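Local coordinates for hypothetical protein BP2299 (Bordetella pertussis Tohama I, PDB 2FQP), which is of uncharacterised function but binds a zinc ion in a small cupin domain, a double-stranded beta-helix fold that pairs into a dimer, at residues 18-23 against 90-95; 43-48 against 86-91. All coordinates share one frame; numbering follows the deposited sequence.

Interaction 1 (18-23 against 90-95); sequences VKVTEW and VEIEIK
K19 and T21 pair with E93 and E91 through four backbone hydrogen bonds, which hold 18-23 and 90-95 as antiparallel strands with axes 4.7 Å apart. The bond from E91 N to T21 O is 2.8 Å long and nearly straight. V18, V20, V90, I92 and I94 share one largely apolar face, with E22 at its end. V20 CG1, anti to its backbone N (chi1 179°), meets V90 CG1 at 3.5 Å, a methyl pair somewhat inside normal contact distance. V20 CG2 lies beside I92 CG1, and V18 CG1 touches I94 CD1 at 3.8 Å. In this cupin sheet the same face packs on the second subunit, where I92 meets its own counterpart. The other face carries K19, T21, E91 and E93 and is polar. Here E91 lies close to the zinc ion, which H34, H36 and H77 bind. A water accepts from W23 NE1 at 3.0 Å, in the plane of the indole, and donates to E91 OE1 at 2.6 Å. It thus links carboxylate and ring, whose planes are 51° apart. A second water lies within hydrogen-bonding distance of T21 OG1, K19 O and E93 OE1. K95 CE runs past V18 O at 3.6 Å, and its NZ forms a salt bridge with D14.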
loop_
_atom_site.group_PDB
_atom_site.type_symbol
_atom_site.label_atom_id
_atom_site.label_comp_id
_atom_site.label_asym_id
_atom_site.label_seq_id
_atom_site.Cartn_x
_atom_site.Cartn_y
_atom_site.Cartn_z
ATOM N N VAL A 18 -11.052 5.496 5.467
ATOM C CA VAL A 18 -9.643 5.740 5.114
ATOM C C VAL A 18 -9.486 6.903 4.165
ATOM O O VAL A 18 -10.415 7.292 3.454
ATOM C CB VAL A 18 -8.986 4.457 4.460
ATOM C CG1 VAL A 18 -8.901 3.338 5.459
ATOM C CG2 VAL A 18 -9.746 4.026 3.239
ATOM N N LYS A 19 -8.304 7.502 4.204
ATOM C CA LYS A 19 -7.838 8.408 3.188
ATOM C C LYS A 19 -6.519 7.845 2.680
ATOM O O LYS A 19 -5.589 7.669 3.451
ATOM C CB LYS A 19 -7.599 9.805 3.760
ATOM C CG LYS A 19 -7.256 10.862 2.685
ATOM C CD LYS A 19 -6.897 12.176 3.357
ATOM C CE LYS A 19 -6.529 13.291 2.396
ATOM N NZ LYS A 19 -6.251 14.549 3.180
ATOM N N VAL A 20 -6.444 7.592 1.385
ATOM C CA VAL A 20 -5.268 6.980 0.785
ATOM C C VAL A 20 -4.675 7.985 -0.173
ATOM O O VAL A 20 -5.327 8.395 -1.107
ATOM C CB VAL A 20 -5.631 5.677 0.037
ATOM C CG1 VAL A 20 -4.421 5.051 -0.600
ATOM C CG2 VAL A 20 -6.301 4.708 0.962
ATOM N N THR A 21 -3.419 8.344 0.060
ATOM C CA THR A 21 -2.741 9.373 -0.683
ATOM C C THR A 21 -1.443 8.788 -1.252
ATOM O O THR A 21 -0.685 8.197 -0.515
ATOM C CB THR A 21 -2.440 10.586 0.215
ATOM O OG1 THR A 21 -3.677 11.121 0.755
ATOM C CG2 THR A 21 -1.723 11.691 -0.581
ATOM N N GLU A 22 -1.224 8.940 -2.560
ATOM C CA GLU A 22 0.064 8.636 -3.172
ATOM C C GLU A 22 0.909 9.884 -2.990
ATOM O O GLU A 22 0.475 10.993 -3.363
ATOM C CB GLU A 22 -0.079 8.358 -4.665
ATOM C CG GLU A 22 1.224 8.287 -5.424
ATOM C CD GLU A 22 1.026 8.374 -6.901
ATOM O OE1 GLU A 22 0.586 9.467 -7.357
ATOM O OE2 GLU A 22 1.239 7.340 -7.591
ATOM N N TRP A 23 2.114 9.698 -2.486
ATOM C CA TRP A 23 3.083 10.780 -2.308
ATOM C C TRP A 23 4.246 10.552 -3.254
ATOM O O TRP A 23 4.908 9.512 -3.204
ATOM C CB TRP A 23 3.582 10.844 -0.854
ATOM C CG TRP A 23 2.602 11.466 0.075
ATOM C CD1 TRP A 23 1.667 10.829 0.831
ATOM C CD2 TRP A 23 2.441 12.860 0.330
ATOM N NE1 TRP A 23 0.928 11.734 1.543
ATOM C CE2 TRP A 23 1.390 12.990 1.273
ATOM C CE3 TRP A 23 3.076 14.020 -0.156
ATOM C CZ2 TRP A 23 0.938 14.247 1.738
ATOM C CZ3 TRP A 23 2.659 15.268 0.320
ATOM C CH2 TRP A 23 1.590 15.366 1.273
ATOM N N VAL A 90 2.563 5.004 -0.931
ATOM C CA VAL A 90 1.152 5.129 -0.712
ATOM C C VAL A 90 0.915 5.136 0.804
ATOM O O VAL A 90 1.375 4.241 1.517
ATOM C CB VAL A 90 0.345 4.010 -1.425
ATOM C CG1 VAL A 90 -1.135 4.044 -1.007
ATOM C CG2 VAL A 90 0.470 4.188 -2.940
ATOM N N GLU A 91 0.233 6.180 1.261
ATOM C CA GLU A 91 -0.055 6.381 2.659
ATOM C C GLU A 91 -1.555 6.185 2.919
ATOM O O GLU A 91 -2.387 6.797 2.268
ATOM C CB GLU A 91 0.398 7.785 3.098
ATOM C CG GLU A 91 0.510 7.964 4.606
ATOM C CD GLU A 91 1.382 9.207 4.963
ATOM O OE1 GLU A 91 0.831 10.308 5.003
ATOM O OE2 GLU A 91 2.608 9.060 5.118
ATOM N N ILE A 92 -1.874 5.302 3.865
ATOM C CA ILE A 92 -3.271 4.935 4.189
ATOM C C ILE A 92 -3.570 5.404 5.599
ATOM O O ILE A 92 -3.054 4.846 6.570
ATOM C CB ILE A 92 -3.517 3.411 4.110
ATOM C CG1 ILE A 92 -3.241 2.877 2.715
ATOM C CG2 ILE A 92 -4.970 3.072 4.475
ATOM C CD1 ILE A 92 -1.999 2.056 2.616
ATOM N N GLU A 93 -4.347 6.471 5.710
ATOM C CA GLU A 93 -4.664 7.039 7.015
ATOM C C GLU A 93 -6.005 6.447 7.456
ATOM O O GLU A 93 -6.964 6.362 6.661
ATOM C CB GLU A 93 -4.726 8.565 6.976
ATOM C CG GLU A 93 -3.425 9.263 6.634
ATOM C CD GLU A 93 -3.622 10.738 6.680
ATOM O OE1 GLU A 93 -4.142 11.278 5.684
ATOM O OE2 GLU A 93 -3.332 11.346 7.726
ATOM N N ILE A 94 -6.074 6.081 8.732
ATOM C CA ILE A 94 -7.238 5.398 9.285
ATOM C C ILE A 94 -8.072 6.394 10.061
ATOM O O ILE A 94 -7.606 6.974 11.040
ATOM C CB ILE A 94 -6.790 4.230 10.218
ATOM C CG1 ILE A 94 -5.799 3.301 9.510
ATOM C CG2 ILE A 94 -7.984 3.470 10.737
ATOM C CD1 ILE A 94 -6.246 2.813 8.167
ATOM N N LYS A 95 -9.307 6.626 9.621
ATOM C CA LYS A 95 -10.132 7.649 10.239
ATOM C C LYS A 95 -10.677 7.115 11.558
ATOM O O LYS A 95 -10.870 5.896 11.736
ATOM C CB LYS A 95 -11.287 8.068 9.312
ATOM C CG LYS A 95 -10.807 8.569 7.948
ATOM C CD LYS A 95 -11.814 9.403 7.208
ATOM C CE LYS A 95 -11.219 9.896 5.862
ATOM N NZ LYS A 95 -12.141 10.592 5.036
HETATM O O HOH W 1 -3.708 9.882 3.255
HETATM O O HOH W 2 -1.143 11.002 3.515
#

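Interaction 2 (43-48 against 86-91)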
loop_
_atom_site.group_PDB
_atom_site.type_symbol
_atom_site.label_atom_id
_atom_site.label_comp_id
_atom_site.label_asym_id
_atom_site.label_seq_id
_atom_site.Cartn_x
_atom_site.Cartn_y
_atom_site.Cartn_z
ATOM N N VAL A 43 2.826 2.088 2.452
ATOM C CA VAL A 43 3.235 1.059 1.505
ATOM C C VAL A 43 4.218 1.666 0.501
ATOM O O VAL A 43 3.813 2.385 -0.396
ATOM C CB VAL A 43 2.027 0.484 0.709
ATOM C CG1 VAL A 43 2.507 -0.645 -0.179
ATOM C CG2 VAL A 43 0.895 -0.026 1.649
ATOM N N PRO A 44 5.524 1.404 0.674
ATOM C CA PRO A 44 6.458 1.952 -0.289
ATOM C C PRO A 44 6.284 1.376 -1.688
ATOM O O PRO A 44 6.042 0.174 -1.836
ATOM C CB PRO A 44 7.827 1.554 0.292
ATOM C CG PRO A 44 7.571 1.283 1.706
ATOM C CD PRO A 44 6.225 0.642 1.715
HETATM N N MSE A 45 6.412 2.227 -2.693
HETATM C CA MSE A 45 6.331 1.816 -4.101
HETATM C C MSE A 45 7.714 1.815 -4.749
HETATM O O MSE A 45 7.867 1.417 -5.894
HETATM C CB MSE A 45 5.384 2.731 -4.867
HETATM C CG MSE A 45 3.960 2.788 -4.414
HETATM SE SE MSE A 45 3.090 1.031 -4.225
HETATM C CE MSE A 45 3.458 0.484 -5.971
ATOM N N THR A 46 8.707 2.289 -4.001
ATOM C CA THR A 46 10.073 2.459 -4.414
ATOM C C THR A 46 10.932 1.865 -3.322
ATOM O O THR A 46 10.636 2.000 -2.143
ATOM C CB THR A 46 10.446 3.939 -4.509
ATOM O OG1 THR A 46 9.505 4.628 -5.346
ATOM C CG2 THR A 46 11.857 4.093 -5.023
ATOM N N THR A 47 11.999 1.187 -3.705
ATOM C CA THR A 47 12.986 0.748 -2.706
ATOM C C THR A 47 14.052 1.815 -2.636
ATOM O O THR A 47 14.647 2.194 -3.674
ATOM C CB THR A 47 13.587 -0.585 -3.101
ATOM O OG1 THR A 47 12.541 -1.567 -3.100
ATOM C CG2 THR A 47 14.729 -1.003 -2.148
ATOM N N GLY A 48 14.304 2.322 -1.447
ATOM C CA GLY A 48 15.293 3.382 -1.302
ATOM C C GLY A 48 15.254 4.033 0.050
ATOM O O GLY A 48 14.312 3.781 0.814
ATOM N N GLU A 86 13.015 9.712 -8.420
ATOM C CA GLU A 86 11.717 9.911 -7.776
ATOM C C GLU A 86 11.490 8.794 -6.802
ATOM O O GLU A 86 11.845 7.650 -7.101
ATOM C CB GLU A 86 10.611 9.904 -8.826
ATOM C CG GLU A 86 9.216 10.163 -8.286
ATOM C CD GLU A 86 8.198 10.382 -9.380
ATOM O OE1 GLU A 86 8.333 9.736 -10.431
ATOM O OE2 GLU A 86 7.274 11.213 -9.195
ATOM N N PHE A 87 10.911 9.128 -5.653
ATOM C CA PHE A 87 10.532 8.155 -4.630
ATOM C C PHE A 87 9.035 8.224 -4.424
ATOM O O PHE A 87 8.466 9.311 -4.326
ATOM C CB PHE A 87 11.227 8.415 -3.277
ATOM C CG PHE A 87 11.083 7.279 -2.343
ATOM C CD1 PHE A 87 9.903 7.079 -1.629
ATOM C CD2 PHE A 87 12.121 6.335 -2.218
ATOM C CE1 PHE A 87 9.723 5.964 -0.810
ATOM C CE2 PHE A 87 11.978 5.250 -1.379
ATOM C CZ PHE A 87 10.774 5.058 -0.659
ATOM N N VAL A 88 8.380 7.063 -4.376
ATOM C CA VAL A 88 6.921 7.034 -4.266
ATOM C C VAL A 88 6.489 6.089 -3.140
ATOM O O VAL A 88 7.068 5.035 -2.963
ATOM C CB VAL A 88 6.293 6.592 -5.606
ATOM C CG1 VAL A 88 4.749 6.587 -5.510
ATOM C CG2 VAL A 88 6.784 7.475 -6.754
ATOM N N PHE A 89 5.518 6.533 -2.340
ATOM C CA PHE A 89 4.808 5.672 -1.413
ATOM C C PHE A 89 3.332 6.007 -1.348
ATOM O O PHE A 89 2.908 7.109 -1.713
ATOM C CB PHE A 89 5.441 5.591 0.007
ATOM C CG PHE A 89 5.441 6.885 0.810
ATOM C CD1 PHE A 89 4.280 7.327 1.498
ATOM C CD2 PHE A 89 6.630 7.585 1.021
ATOM C CE1 PHE A 89 4.328 8.502 2.281
ATOM C CE2 PHE A 89 6.670 8.718 1.808
ATOM C CZ PHE A 89 5.530 9.191 2.423
ATOM N N VAL A 90 2.563 5.004 -0.931
ATOM C CA VAL A 90 1.152 5.129 -0.712
ATOM C C VAL A 90 0.915 5.136 0.804
ATOM O O VAL A 90 1.375 4.241 1.517
ATOM C CB VAL A 90 0.345 4.010 -1.425
ATOM C CG1 VAL A 90 -1.135 4.044 -1.007
ATOM C CG2 VAL A 90 0.470 4.188 -2.940
ATOM N N GLU A 91 0.233 6.180 1.261
ATOM C CA GLU A 91 -0.055 6.381 2.659
ATOM C C GLU A 91 -1.555 6.185 2.919
ATOM O O GLU A 91 -2.387 6.797 2.268
ATOM C CB GLU A 91 0.398 7.785 3.098
ATOM C CG GLU A 91 0.510 7.964 4.606
ATOM C CD GLU A 91 1.382 9.207 4.963
ATOM O OE1 GLU A 91 0.831 10.308 5.003
ATOM O OE2 GLU A 91 2.608 9.060 5.118
#
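V43 and V90 form an antiparallel hydrogen-bonded pair, followed by the non-hydrogen-bonded pair P44 and F89. V43 N donates to V90 O at 2.8 Å, nearly along the C=O axis. The return bond, from V90 N to V43 O, is 3.0 Å long and straight at hydrogen, but its donor is tilted 34° from the carbonyl plane. Strand 40-44 ends at P44, yet two more bonds carry the pairing into the turn. M45 N donates to V88 O at 2.9 Å. T46 then uses its side chain: OG1, anti to the carbonyl carbon (chi1 -53°), accepts from V88 N at 2.9 Å. A hydroxyl therefore takes the place of a backbone acceptor as the chain leaves one sheet of the double-stranded beta-helix for strand 48-54 of the other. Aromatic contact follows from the same residue. T46 CB sits over one face of the F87 ring, 3.8 Å from its centroid, in a CH-pi contact, and T46 CG2 reaches F87 CD2 at 3.6 Å. G48 CA lies at the edge of that ring, in its plane. T46 O is buried here without a polar partner. Apolar packing involves selenomethionine M45, whose CG lies 4.0 Å from both V88 CG1 and V90 CG2. Its chain then bends away from 86-91. F89 CB rests against P44 CA at 3.8 Å. M45 also packs on G66 of the second subunit.

In the fold
From the N terminus, strand 8-14 turns back into strand 18-25, the first partner in interaction 1. The chain passes H34 and H36, two of the three zinc histidines, before strand 40-44 leads into interaction 2. It crosses to the other sheet for 48-54 and 57-63, comes back as 69-71, crosses again for 76-80 with H77, and returns as 87-94, which closes both loops. Interaction 2, with 37 residues between its segments, nests inside interaction 1, with 66, except that the closing segments overlap at V90 and E91. Strand 87-94 lies between 18-25 and 40-44 and pairs with both. A probable hydrogen bond, W23 N to F89 O at 2.8 Å, joins the contacts, and both touch the second subunit.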